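Local coordinates for protein transaminase (Bacillus megaterium, PDB 5G0A) that probably transfers amino groups between amines and carbonyl compounds with pyridoxal-5'-phosphate as cofactor, acting as an S-selective omega-transaminase, at residues D54-Y60 with R442-S446; D292-M296 with A309-E315. All blocks are in the same frame, centred on the assembly; numbering follows the deposited sequence.

Contact 1 of 2, residues D54-Y60 with R442-S446; sequences DFFNQLY and RIGAS
The carbonyl oxygen of Arg-442 receives the hydroxyl of Tyr-60, OH to O 2.7 Å, and a water sits within hydrogen-bonding distance of it. The hydroxyl comes from above the carbonyl plane, 47° out of it, while the phenol presents its edge to the strand. The ring gets there because CG lies anti to the carbonyl carbon (chi1 -45°), and the carbonyl oxygen of Phe-56 lies over one of its faces, toward the rim. A phenylalanine here would probably leave the buried Arg-442 O without its hydroxyl donor and the ring edge freer to shift. Gly-444 suits its place: a CB would clash with Tyr-60 CD1. Its N-H makes a nearly straight bond (174°) to Phe-55 O, N to O 3.1 Å, and the same water lies near that oxygen too. These bonds tie the turn after strand 51-54 to segment 442-446, joining N- and C-terminal parts of the chain as in the small domain of fold-type I aminotransferases. Asp-54 begins the turn, its OD1 accepting from Phe-56 N in an Asx turn. Further along, the methyl of Ala-445 stands over the face of the Phe-55 ring, CB 3.8 Å from the centroid, a CH-pi contact, while CG2 of Ile-443 meets the ring edge. Asn-57 ND2 bonds weakly to Ser-446 OG; Arg-277 holds Asn-57 OD1, and Asp-42 binds the serine hydroxyl.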
loop_
_atom_site.group_PDB
_atom_site.type_symbol
_atom_site.label_atom_id
_atom_site.label_comp_id
_atom_site.label_asym_id
_atom_site.label_seq_id
_atom_site.Cartn_x
_atom_site.Cartn_y
_atom_site.Cartn_z
ATOM N N ASP B 54 -15.016 40.872 0.574
ATOM C CA ASP B 54 -14.332 39.582 0.529
ATOM C C ASP B 54 -14.229 39.042 -0.901
ATOM O O ASP B 54 -15.142 38.377 -1.374
ATOM C CB ASP B 54 -15.091 38.575 1.416
ATOM C CG ASP B 54 -14.394 37.225 1.493
ATOM O OD1 ASP B 54 -13.204 37.126 1.123
ATOM O OD2 ASP B 54 -15.060 36.267 1.918
ATOM N N PHE B 55 -13.123 39.335 -1.589
ATOM C CA PHE B 55 -12.948 38.809 -2.937
ATOM C C PHE B 55 -12.185 37.474 -2.965
ATOM O O PHE B 55 -11.539 37.132 -3.965
ATOM C CB PHE B 55 -12.402 39.872 -3.925
ATOM C CG PHE B 55 -13.481 40.542 -4.730
ATOM C CD1 PHE B 55 -14.547 41.180 -4.093
ATOM C CD2 PHE B 55 -13.453 40.523 -6.129
ATOM C CE1 PHE B 55 -15.567 41.783 -4.820
ATOM C CE2 PHE B 55 -14.464 41.142 -6.867
ATOM C CZ PHE B 55 -15.527 41.764 -6.211
ATOM N N PHE B 56 -12.275 36.734 -1.854
ATOM C CA PHE B 56 -12.058 35.275 -1.870
ATOM C C PHE B 56 -13.381 34.519 -1.836
ATOM O O PHE B 56 -13.388 33.305 -2.109
ATOM C CB PHE B 56 -11.234 34.814 -0.681
ATOM C CG PHE B 56 -9.829 35.331 -0.684
ATOM C CD1 PHE B 56 -8.839 34.688 -1.405
ATOM C CD2 PHE B 56 -9.502 36.474 0.042
ATOM C CE1 PHE B 56 -7.542 35.172 -1.413
ATOM C CE2 PHE B 56 -8.205 36.961 0.049
ATOM C CZ PHE B 56 -7.221 36.309 -0.685
ATOM N N ASN B 57 -14.480 35.216 -1.487
ATOM C CA ASN B 57 -15.796 34.573 -1.243
ATOM C C ASN B 57 -15.559 33.398 -0.265
ATOM O O ASN B 57 -16.059 32.285 -0.463
ATOM C CB ASN B 57 -16.439 34.119 -2.578
ATOM C CG ASN B 57 -17.943 33.911 -2.493
ATOM O OD1 ASN B 57 -18.461 32.921 -2.999
ATOM N ND2 ASN B 57 -18.666 34.869 -1.884
ATOM N N GLN B 58 -14.804 33.694 0.791
ATOM C CA GLN B 58 -14.247 32.701 1.758
ATOM C C GLN B 58 -13.324 31.691 1.075
ATOM O O GLN B 58 -12.127 31.923 0.992
ATOM C CB GLN B 58 -15.350 32.011 2.583
ATOM C CG GLN B 58 -16.048 33.024 3.507
ATOM C CD GLN B 58 -15.062 33.578 4.515
ATOM O OE1 GLN B 58 -14.576 32.860 5.369
ATOM N NE2 GLN B 58 -14.756 34.876 4.412
ATOM N N LEU B 59 -13.895 30.585 0.602
ATOM C CA LEU B 59 -13.145 29.578 -0.150
ATOM C C LEU B 59 -13.860 29.350 -1.470
ATOM O O LEU B 59 -14.093 28.207 -1.866
ATOM C CB LEU B 59 -13.014 28.273 0.673
ATOM C CG LEU B 59 -12.213 28.436 1.981
ATOM C CD1 LEU B 59 -12.342 27.187 2.860
ATOM C CD2 LEU B 59 -10.741 28.741 1.709
ATOM N N TYR B 60 -14.211 30.450 -2.150
ATOM C CA TYR B 60 -14.927 30.391 -3.427
ATOM C C TYR B 60 -16.183 29.576 -3.262
ATOM O O TYR B 60 -16.498 28.739 -4.095
ATOM C CB TYR B 60 -14.004 29.819 -4.530
ATOM C CG TYR B 60 -12.644 30.465 -4.435
ATOM C CD1 TYR B 60 -12.429 31.719 -4.985
ATOM C CD2 TYR B 60 -11.608 29.871 -3.707
ATOM C CE1 TYR B 60 -11.203 32.362 -4.848
ATOM C CE2 TYR B 60 -10.377 30.504 -3.564
ATOM C CZ TYR B 60 -10.187 31.744 -4.131
ATOM O OH TYR B 60 -8.978 32.383 -4.017
ATOM N N ARG B 442 -6.180 34.309 -7.267
ATOM C CA ARG B 442 -7.377 33.503 -7.439
ATOM C C ARG B 442 -8.512 34.345 -6.862
ATOM O O ARG B 442 -8.646 34.490 -5.644
ATOM C CB ARG B 442 -7.258 32.172 -6.680
ATOM C CG ARG B 442 -8.184 31.077 -7.207
ATOM C CD ARG B 442 -7.492 30.410 -8.387
ATOM N NE ARG B 442 -8.165 29.283 -9.039
ATOM C CZ ARG B 442 -8.912 29.393 -10.136
ATOM N NH1 ARG B 442 -9.159 30.595 -10.663
ATOM N NH2 ARG B 442 -9.419 28.306 -10.705
ATOM N N ILE B 443 -9.310 34.904 -7.758
ATOM C CA ILE B 443 -10.260 35.948 -7.394
ATOM C C ILE B 443 -11.662 35.411 -7.527
ATOM O O ILE B 443 -11.996 34.832 -8.552
ATOM C CB ILE B 443 -10.066 37.188 -8.305
ATOM C CG1 ILE B 443 -8.666 37.776 -8.082
ATOM C CG2 ILE B 443 -11.131 38.255 -8.024
ATOM C CD1 ILE B 443 -8.228 38.761 -9.139
ATOM N N GLY B 444 -12.486 35.621 -6.496
ATOM C CA GLY B 444 -13.887 35.219 -6.545
ATOM C C GLY B 444 -14.746 36.043 -5.605
ATOM O O GLY B 444 -14.273 36.498 -4.581
ATOM N N ALA B 445 -16.005 36.237 -5.977
ATOM C CA ALA B 445 -16.983 36.900 -5.121
ATOM C C ALA B 445 -18.298 36.153 -5.266
ATOM O O ALA B 445 -18.333 35.109 -5.913
ATOM C CB ALA B 445 -17.120 38.380 -5.518
ATOM N N SER B 446 -19.381 36.663 -4.668
ATOM C CA SER B 446 -20.683 36.020 -4.855
ATOM C C SER B 446 -21.133 36.255 -6.291
ATOM O O SER B 446 -20.677 37.214 -6.937
ATOM C CB SER B 446 -21.697 36.564 -3.848
ATOM O OG SER B 446 -21.150 36.594 -2.528
HETATM O O HOH W 1 -8.669 36.953 -4.317
#

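Contact 2 of 2, residues D292-M296 with A309-E315; sequences DIITM and AVLVSKE
Strands 293-296 and 309-313 run antiparallel, their axes 4.7 Å apart at closest and 166° between their directions. Ile-294 pairs with Leu-311, and Met-296 with Ala-309, through two backbone bonds each; Ser-313 N adds a fifth to Asp-292 O. Strand 308-313, antiparallel to both of its neighbours, lies within the seven-stranded central sheet, the arrangement of fold-type I aminotransferases, and this hairpin brings it beside strand 293-296. On one face the branched side chains of Ile-293 and Val-310 meet tightly, CG2 to CG2 3.5 Å, and Ile-293 also lies beside Val-312, pointing the same way. Helix 121-136 packs on Thr-295 and Val-310 of this face. On the other face the thioether chain of Met-296 bends at its end (chi3 -81°), laying CE 3.7 Å from Ala-309 CB and 3.8 Å from Leu-311 CB. The small alanine and the flexible methionine thus fit together, while Ile-294 runs alongside Leu-311. At the far end, Ser-313 is the N-cap of helix 314-321, its OG bonded to Ile-316 N and donating to a water that also binds Asp-292 OD1 and Glu-315 OE2. That water probably eases the like charges of these carboxylates; Asp-292 OD2 forms a salt bridge with Arg-256 and accepts from the backbone N of Trp-266.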
loop_
_atom_site.group_PDB
_atom_site.type_symbol
_atom_site.label_atom_id
_atom_site.label_comp_id
_atom_site.label_asym_id
_atom_site.label_seq_id
_atom_site.Cartn_x
_atom_site.Cartn_y
_atom_site.Cartn_z
ATOM N N ASP B 292 -19.023 11.094 -16.391
ATOM C CA ASP B 292 -19.705 9.923 -15.850
ATOM C C ASP B 292 -20.161 10.160 -14.411
ATOM O O ASP B 292 -21.148 9.587 -13.951
ATOM C CB ASP B 292 -18.754 8.715 -15.883
ATOM C CG ASP B 292 -18.380 8.322 -17.307
ATOM O OD1 ASP B 292 -19.251 7.751 -18.000
ATOM O OD2 ASP B 292 -17.247 8.595 -17.725
ATOM N N ILE B 293 -19.393 10.984 -13.710
ATOM C CA ILE B 293 -19.656 11.299 -12.293
ATOM C C ILE B 293 -19.195 12.725 -12.054
ATOM O O ILE B 293 -18.146 13.140 -12.585
ATOM C CB ILE B 293 -18.821 10.380 -11.329
ATOM C CG1 ILE B 293 -19.183 8.908 -11.503
ATOM C CG2 ILE B 293 -19.000 10.804 -9.874
ATOM C CD1 ILE B 293 -18.240 7.937 -10.783
ATOM N N ILE B 294 -19.974 13.496 -11.281
ATOM C CA ILE B 294 -19.447 14.746 -10.700
ATOM C C ILE B 294 -19.558 14.767 -9.178
ATOM O O ILE B 294 -20.418 14.103 -8.597
ATOM C CB ILE B 294 -20.062 16.061 -11.269
ATOM C CG1 ILE B 294 -21.539 16.237 -10.842
ATOM C CG2 ILE B 294 -19.780 16.156 -12.794
ATOM C CD1 ILE B 294 -22.120 17.587 -11.297
ATOM N N THR B 295 -18.668 15.545 -8.574
ATOM C CA THR B 295 -18.678 15.785 -7.132
ATOM C C THR B 295 -19.004 17.246 -6.876
ATOM O O THR B 295 -18.587 18.124 -7.639
ATOM C CB THR B 295 -17.328 15.408 -6.491
ATOM O OG1 THR B 295 -16.266 16.040 -7.204
ATOM C CG2 THR B 295 -17.127 13.898 -6.531
ATOM N N MET B 296 -19.734 17.489 -5.789
ATOM C CA MET B 296 -20.271 18.832 -5.468
ATOM C C MET B 296 -20.112 19.132 -3.990
ATOM O O MET B 296 -20.075 18.232 -3.158
ATOM C CB MET B 296 -21.762 18.918 -5.832
ATOM C CG MET B 296 -22.044 18.790 -7.330
ATOM S SD MET B 296 -23.772 18.435 -7.669
ATOM C CE MET B 296 -23.800 16.665 -7.382
ATOM N N ALA B 309 -22.282 16.412 -2.431
ATOM C CA ALA B 309 -23.060 15.423 -3.155
ATOM C C ALA B 309 -22.236 14.810 -4.253
ATOM O O ALA B 309 -21.342 15.461 -4.806
ATOM C CB ALA B 309 -24.296 16.061 -3.794
ATOM N N VAL B 310 -22.642 13.605 -4.633
ATOM C CA VAL B 310 -22.112 13.006 -5.855
ATOM C C VAL B 310 -23.280 12.692 -6.779
ATOM O O VAL B 310 -24.335 12.246 -6.326
ATOM C CB VAL B 310 -21.227 11.758 -5.522
ATOM C CG1 VAL B 310 -22.037 10.697 -4.783
ATOM C CG2 VAL B 310 -20.644 11.177 -6.812
ATOM N N LEU B 311 -23.099 12.951 -8.073
ATOM C CA LEU B 311 -24.113 12.639 -9.078
ATOM C C LEU B 311 -23.457 11.676 -10.069
ATOM O O LEU B 311 -22.388 11.969 -10.596
ATOM C CB LEU B 311 -24.551 13.904 -9.808
ATOM C CG LEU B 311 -25.432 13.710 -11.069
ATOM C CD1 LEU B 311 -26.762 13.056 -10.702
ATOM C CD2 LEU B 311 -25.622 15.072 -11.754
ATOM N N VAL B 312 -24.090 10.529 -10.250
ATOM C CA VAL B 312 -23.556 9.494 -11.132
ATOM C C VAL B 312 -24.491 9.315 -12.324
ATOM O O VAL B 312 -25.692 9.616 -12.237
ATOM C CB VAL B 312 -23.397 8.123 -10.420
ATOM C CG1 VAL B 312 -22.550 8.249 -9.142
ATOM C CG2 VAL B 312 -24.755 7.473 -10.100
ATOM N N SER B 313 -23.925 8.817 -13.420
ATOM C CA SER B 313 -24.678 8.576 -14.679
ATOM C C SER B 313 -25.802 7.557 -14.522
ATOM O O SER B 313 -25.825 6.770 -13.577
ATOM C CB SER B 313 -23.709 8.116 -15.782
ATOM O OG SER B 313 -23.203 6.825 -15.468
ATOM N N LYS B 314 -26.724 7.540 -15.482
ATOM C CA LYS B 314 -27.783 6.553 -15.487
ATOM C C LYS B 314 -27.226 5.127 -15.472
ATOM O O LYS B 314 -27.766 4.260 -14.795
ATOM C CB LYS B 314 -28.666 6.753 -16.725
ATOM C CG LYS B 314 -29.438 8.055 -16.676
ATOM C CD LYS B 314 -30.427 8.163 -17.832
ATOM C CE LYS B 314 -31.415 9.288 -17.581
ATOM N NZ LYS B 314 -30.829 10.630 -17.782
ATOM N N GLU B 315 -26.152 4.885 -16.218
ATOM C CA GLU B 315 -25.611 3.522 -16.275
ATOM C C GLU B 315 -24.980 3.119 -14.931
ATOM O O GLU B 315 -25.154 1.998 -14.492
ATOM C CB GLU B 315 -24.674 3.292 -17.475
ATOM C CG GLU B 315 -23.295 3.880 -17.368
ATOM C CD GLU B 315 -22.328 3.410 -18.459
ATOM O OE1 GLU B 315 -22.674 2.548 -19.323
ATOM O OE2 GLU B 315 -21.204 3.928 -18.444
HETATM O O HOH W 2 -21.223 6.133 -16.942
#

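The two contacts do not touch: their centres lie 26 Å apart and their nearest atoms about 10 Å. Along the chain contact 2 is nested inside the long loop closed by contact 1, so the central sheet is built between the two ends that contact 1 brings together. Both relate to the cofactor. The side chain of Tyr-60 in contact 1 is about 7 Å from a bound pyridoxal-5'-phosphate. In contact 2, strand 293-296 ends two residues before Lys-298 of the cofactor pocket, which, as in this family, is probably the Schiff-base lysine, and Thr-295 bonds weakly to Asp-269 of the same pocket.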